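Side-chain contacts in coenzyme F420-dependent N(5),N(10)-methenyltetrahydromethanopterin reductase-related protein (Desulfurobacterium thermolithotrophum DSM 11699, PDB 6HUZ), which is a bacterial paralog of [Fe]-hydrogenase that binds the iron-guanylylpyridinol cofactor and uses tetrahydrofolate derivatives as substrates: residues P170-E174 with E175-K179; E296-P299 with E300-E304. All blocks are in the same frame, centred on the assembly; numbering follows the deposited sequence.

Contact 1. Residues P170-E174 with E175-K179; sequences PIVTE and EQIEK. With EDO (1,2-ethanediol), chain F.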
loop_
_atom_site.group_PDB
_atom_site.type_symbol
_atom_site.label_atom_id
_atom_site.label_comp_id
_atom_site.label_asym_id
_atom_site.label_seq_id
_atom_site.Cartn_x
_atom_site.Cartn_y
_atom_site.Cartn_z
ATOM N N PRO A 170 -24.194 4.171 -11.942
ATOM C CA PRO A 170 -24.555 2.872 -11.365
ATOM C C PRO A 170 -24.431 1.749 -12.378
ATOM O O PRO A 170 -24.588 1.984 -13.573
ATOM C CB PRO A 170 -26.002 3.081 -10.927
ATOM C CG PRO A 170 -26.523 4.051 -11.922
ATOM C CD PRO A 170 -25.385 5.009 -12.159
ATOM N N ILE A 171 -24.140 0.529 -11.889
ATOM C CA ILE A 171 -24.013 -0.672 -12.718
ATOM C C ILE A 171 -25.048 -1.731 -12.280
ATOM O O ILE A 171 -25.214 -2.748 -12.963
ATOM C CB ILE A 171 -22.583 -1.228 -12.652
ATOM C CG1 ILE A 171 -22.197 -1.623 -11.216
ATOM C CG2 ILE A 171 -21.619 -0.211 -13.229
ATOM C CD1 ILE A 171 -20.908 -2.503 -11.122
ATOM N N VAL A 172 -25.736 -1.507 -11.137
ATOM C CA VAL A 172 -26.739 -2.458 -10.647
ATOM C C VAL A 172 -27.889 -1.700 -9.928
ATOM O O VAL A 172 -27.675 -0.610 -9.405
ATOM C CB VAL A 172 -26.044 -3.507 -9.718
ATOM C CG1 VAL A 172 -25.409 -2.834 -8.491
ATOM C CG2 VAL A 172 -27.006 -4.635 -9.310
ATOM N N THR A 173 -29.096 -2.281 -9.897
ATOM C CA THR A 173 -30.250 -1.664 -9.228
ATOM C C THR A 173 -30.420 -2.241 -7.822
ATOM O O THR A 173 -29.873 -3.297 -7.497
ATOM C CB THR A 173 -31.562 -1.904 -10.002
ATOM O OG1 THR A 173 -31.929 -3.287 -9.884
ATOM C CG2 THR A 173 -31.477 -1.493 -11.483
ATOM N N GLU A 174 -31.210 -1.551 -6.998
ATOM C CA GLU A 174 -31.485 -1.997 -5.639
ATOM C C GLU A 174 -32.190 -3.338 -5.673
ATOM O O GLU A 174 -31.863 -4.197 -4.866
ATOM C CB GLU A 174 -32.318 -0.961 -4.852
ATOM C CG GLU A 174 -31.482 0.187 -4.307
ATOM C CD GLU A 174 -30.155 -0.174 -3.656
ATOM O OE1 GLU A 174 -30.113 -1.164 -2.890
ATOM O OE2 GLU A 174 -29.156 0.541 -3.911
ATOM N N GLU A 175 -33.131 -3.531 -6.609
ATOM C CA GLU A 175 -33.858 -4.778 -6.735
ATOM C C GLU A 175 -32.889 -5.921 -7.012
ATOM O O GLU A 175 -33.019 -6.999 -6.434
ATOM C CB GLU A 175 -34.892 -4.682 -7.860
ATOM C CG GLU A 175 -35.886 -5.837 -7.840
ATOM C CD GLU A 175 -37.006 -5.801 -8.864
ATOM O OE1 GLU A 175 -37.263 -4.721 -9.443
ATOM O OE2 GLU A 175 -37.633 -6.864 -9.085
ATOM N N GLN A 176 -31.914 -5.692 -7.905
ATOM C CA GLN A 176 -30.944 -6.721 -8.250
ATOM C C GLN A 176 -30.091 -7.056 -7.032
ATOM O O GLN A 176 -29.899 -8.234 -6.737
ATOM C CB GLN A 176 -30.104 -6.267 -9.449
ATOM C CG GLN A 176 -30.927 -6.312 -10.758
ATOM C CD GLN A 176 -30.374 -5.411 -11.856
ATOM O OE1 GLN A 176 -29.550 -4.510 -11.613
ATOM N NE2 GLN A 176 -30.827 -5.636 -13.089
ATOM N N ILE A 177 -29.602 -6.041 -6.311
ATOM C CA ILE A 177 -28.786 -6.264 -5.111
ATOM C C ILE A 177 -29.613 -7.099 -4.088
ATOM O O ILE A 177 -29.077 -8.023 -3.480
ATOM C CB ILE A 177 -28.333 -4.910 -4.487
ATOM C CG1 ILE A 177 -27.331 -4.147 -5.381
ATOM C CG2 ILE A 177 -27.724 -5.135 -3.100
ATOM C CD1 ILE A 177 -25.950 -4.799 -5.467
ATOM N N GLU A 178 -30.901 -6.781 -3.902
ATOM C CA GLU A 178 -31.757 -7.529 -2.956
ATOM C C GLU A 178 -31.803 -9.008 -3.335
ATOM O O GLU A 178 -31.772 -9.864 -2.460
ATOM C CB GLU A 178 -33.180 -6.957 -2.901
ATOM C CG GLU A 178 -33.291 -5.629 -2.158
ATOM C CD GLU A 178 -32.664 -5.576 -0.775
ATOM O OE1 GLU A 178 -32.952 -6.471 0.053
ATOM O OE2 GLU A 178 -31.881 -4.634 -0.520
ATOM N N LYS A 179 -31.858 -9.317 -4.631
ATOM C CA LYS A 179 -31.895 -10.716 -5.071
ATOM C C LYS A 179 -30.608 -11.427 -4.649
ATOM O O LYS A 179 -30.675 -12.546 -4.164
ATOM C CB LYS A 179 -32.074 -10.820 -6.590
ATOM C CG LYS A 179 -33.473 -10.483 -7.072
ATOM C CD LYS A 179 -33.645 -10.870 -8.513
ATOM C CE LYS A 179 -34.795 -10.136 -9.161
ATOM N NZ LYS A 179 -35.072 -10.650 -10.531
HETATM C C1 EDO F . -32.815 -10.826 1.591
HETATM O O1 EDO F . -31.719 -11.278 2.392
HETATM C C2 EDO F . -32.316 -9.762 0.599
HETATM O O2 EDO F . -33.346 -9.295 -0.265
HETATM O O HOH W 1 -32.128 -2.085 -1.381
#
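Glu-174 reaches forward to Glu-178, and Gln-176 and Ile-177 reach back to Thr-173 and Val-172, across the first turn of helix 174-186. Backbone bonds run from Glu-178 N to Glu-174 O (2.9 Å) and from Ile-177 N to Thr-173 O (3.0 Å). On the outer face Glu-174, bent at chi2, curls toward Glu-178; one water donates to both Glu-174 OE1 and Glu-178 OE2, which are 4.6 Å apart. Gln-176 N donates a hydrogen bond to Thr-173 OG1 (3.1 Å, 160° at the hydrogen), and Thr-173 N donates one to Gln-176 OE1 at 2.8 Å. This reciprocal pair is a capping box with Thr-173 as N-cap. A chi1 of 71° sets Thr-173 OG1 between its own N and carbonyl carbon, within reach of Gln-176 N. The donor approaching OE1 lies 28° out of the side-chain amide plane of Gln-176, whose NE2 donates to the backbone carbonyl oxygens of Asn-110 and Asp-139, fixing its rotation. Ile-177 CD1 meets Val-172 CG1 at 3.6 Å, the branched chains crossing nearly at right angles, while Val-172 CG2 lies against Gln-176 CB. The chemistry thus divides: the capping box satisfies the Gln-176 amide N-H at the helix start, beside Val-172 and Ile-177 packed on strand 141-144, whereas outside the water, and a long, weak ion pair of Glu-178 with Lys-181, probably ease the carboxylate repulsion.

Contact 2. Residues E296-P299 with E300-E304; sequences ETIP and ELIKE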
loop_
_atom_site.group_PDB
_atom_site.type_symbol
_atom_site.label_atom_id
_atom_site.label_comp_id
_atom_site.label_asym_id
_atom_site.label_seq_id
_atom_site.Cartn_x
_atom_site.Cartn_y
_atom_site.Cartn_z
ATOM N N GLU A 296 16.859 -15.955 2.792
ATOM C CA GLU A 296 16.886 -17.415 2.694
ATOM C C GLU A 296 15.573 -17.951 2.135
ATOM O O GLU A 296 15.555 -18.993 1.480
ATOM C CB GLU A 296 17.080 -18.055 4.082
ATOM C CG GLU A 296 18.173 -17.447 4.944
ATOM C CD GLU A 296 18.371 -18.150 6.273
ATOM O OE1 GLU A 296 18.864 -17.495 7.219
ATOM O OE2 GLU A 296 18.032 -19.352 6.374
ATOM N N THR A 297 14.472 -17.237 2.414
ATOM C CA THR A 297 13.114 -17.606 2.009
ATOM C C THR A 297 12.794 -17.305 0.533
ATOM O O THR A 297 12.013 -18.046 -0.080
ATOM C CB THR A 297 12.088 -16.911 2.953
ATOM O OG1 THR A 297 11.998 -15.504 2.670
ATOM C CG2 THR A 297 12.407 -17.113 4.443
ATOM N N ILE A 298 13.384 -16.226 -0.037
ATOM C CA ILE A 298 13.140 -15.825 -1.433
ATOM C C ILE A 298 14.425 -15.611 -2.240
ATOM O O ILE A 298 14.595 -14.567 -2.864
ATOM C CB ILE A 298 12.224 -14.565 -1.453
ATOM C CG1 ILE A 298 12.810 -13.407 -0.576
ATOM C CG2 ILE A 298 10.820 -14.952 -0.992
ATOM C CD1 ILE A 298 12.480 -12.032 -1.052
ATOM N N PRO A 299 15.334 -16.611 -2.288
ATOM C CA PRO A 299 16.585 -16.437 -3.054
ATOM C C PRO A 299 16.380 -16.072 -4.516
ATOM O O PRO A 299 17.151 -15.296 -5.080
ATOM C CB PRO A 299 17.283 -17.799 -2.911
ATOM C CG PRO A 299 16.181 -18.757 -2.520
ATOM C CD PRO A 299 15.292 -17.931 -1.640
ATOM N N GLU A 300 15.359 -16.632 -5.135
ATOM C CA GLU A 300 15.084 -16.335 -6.532
ATOM C C GLU A 300 14.823 -14.845 -6.737
ATOM O O GLU A 300 15.242 -14.303 -7.758
ATOM C CB GLU A 300 13.919 -17.194 -7.084
ATOM C CG GLU A 300 12.513 -16.808 -6.630
ATOM C CD GLU A 300 12.151 -17.294 -5.241
ATOM O OE1 GLU A 300 13.017 -17.871 -4.548
ATOM O OE2 GLU A 300 10.984 -17.095 -4.843
ATOM N N LEU A 301 14.131 -14.178 -5.782
ATOM C CA LEU A 301 13.841 -12.749 -5.900
ATOM C C LEU A 301 15.054 -11.908 -5.588
ATOM O O LEU A 301 15.268 -10.877 -6.235
ATOM C CB LEU A 301 12.696 -12.354 -4.974
ATOM C CG LEU A 301 11.304 -12.862 -5.363
ATOM C CD1 LEU A 301 10.229 -12.271 -4.419
ATOM C CD2 LEU A 301 10.951 -12.496 -6.802
ATOM N N ILE A 302 15.840 -12.338 -4.574
ATOM C CA ILE A 302 17.060 -11.660 -4.148
ATOM C C ILE A 302 18.011 -11.650 -5.336
ATOM O O ILE A 302 18.700 -10.660 -5.534
ATOM C CB ILE A 302 17.696 -12.392 -2.925
ATOM C CG1 ILE A 302 16.748 -12.411 -1.709
ATOM C CG2 ILE A 302 19.051 -11.778 -2.540
ATOM C CD1 ILE A 302 16.214 -11.015 -1.226
ATOM N N LYS A 303 18.041 -12.726 -6.136
ATOM C CA LYS A 303 18.908 -12.799 -7.308
ATOM C C LYS A 303 18.417 -11.825 -8.391
ATOM O O LYS A 303 19.226 -11.121 -8.996
ATOM C CB LYS A 303 19.005 -14.239 -7.843
ATOM C CG LYS A 303 20.207 -14.466 -8.744
ATOM C CD LYS A 303 19.936 -15.479 -9.843
ATOM C CE LYS A 303 21.008 -15.452 -10.906
ATOM N NZ LYS A 303 20.729 -16.425 -11.993
ATOM N N GLU A 304 17.101 -11.752 -8.629
ATOM C CA GLU A 304 16.573 -10.816 -9.633
ATOM C C GLU A 304 16.898 -9.370 -9.176
ATOM O O GLU A 304 17.319 -8.542 -9.984
ATOM C CB GLU A 304 15.044 -10.967 -9.783
ATOM C CG GLU A 304 14.574 -12.305 -10.312
ATOM C CD GLU A 304 13.062 -12.414 -10.437
ATOM O OE1 GLU A 304 12.392 -11.361 -10.375
ATOM O OE2 GLU A 304 12.539 -13.541 -10.602
#
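Ile-298 packs along the first turn of helix 299-306, its CD1 lying 3.9 Å from Leu-301 CB and equally far from Ile-302 CD1. The two isoleucines cross at about a right angle and meet through their terminal methyls. With CG1 set between the backbone N and the carbonyl carbon (chi1 54°), Ile-298 directs that methyl over the turn. Its carbonyl serves the same turn: Ile-302 N bonds to Ile-298 O at 3.1 Å, and Leu-301 N adds a weak, bent bond to the same oxygen. Ile-302 CG1 also rests against Ile-298 O at 3.3 Å. Next in line, Lys-303 N bonds to Pro-299 O at 2.9 Å. Glu-300, bent at chi2 (-79°), folds its carboxylate back beside the proline ring, with OE1 3.7 Å from Pro-299 CD. Its other oxygen, OE2, is held by Tyr-221 and Arg-225 of the second subunit, and that arginine also bonds to Thr-297 O. Replacing Glu-300 by an alanine would probably leave this Arg-225 without its carboxylate mate, Tyr-221 of the second subunit without this acceptor, and the proline edge uncovered. Farther out, Ile-259 on helix 232-262 backs Ile-298 and Leu-301, while Ile-218 of the second subunit packs on Ile-298. Ile-298 leaves the helical conformation after helix 294-297 and is also the N-cap residue of the following helix, with Pro-299 as its first residue. A proline suits this position because the first turn of a helix needs no amide hydrogen there; the whole is a helix N-terminus with proline at N1, following directly on the preceding short helix, at the interface between the two subunits.

Contacts 1 and 2 both build the first turn of a helix, yet they lie on opposite sides of the chain's centre, about 47 Å apart between centres, and share no element. Each is partly buried. Contact 1 sets helix 174-186 against strand 141-144 within one chain, and no other subunit touches it; contact 2 joins helices 294-297 and 299-306 and rests on both helix 232-262 and the second subunit. At 170-174/175-179 the N-cap side chain accepts a bond, whereas at 296-299/300-304 the N-cap Ile-298 contributes its backbone O and apolar packing. Glutamates at the first are linked by water, while Glu-300 at the second is held by a tyrosine and an arginine of the second subunit.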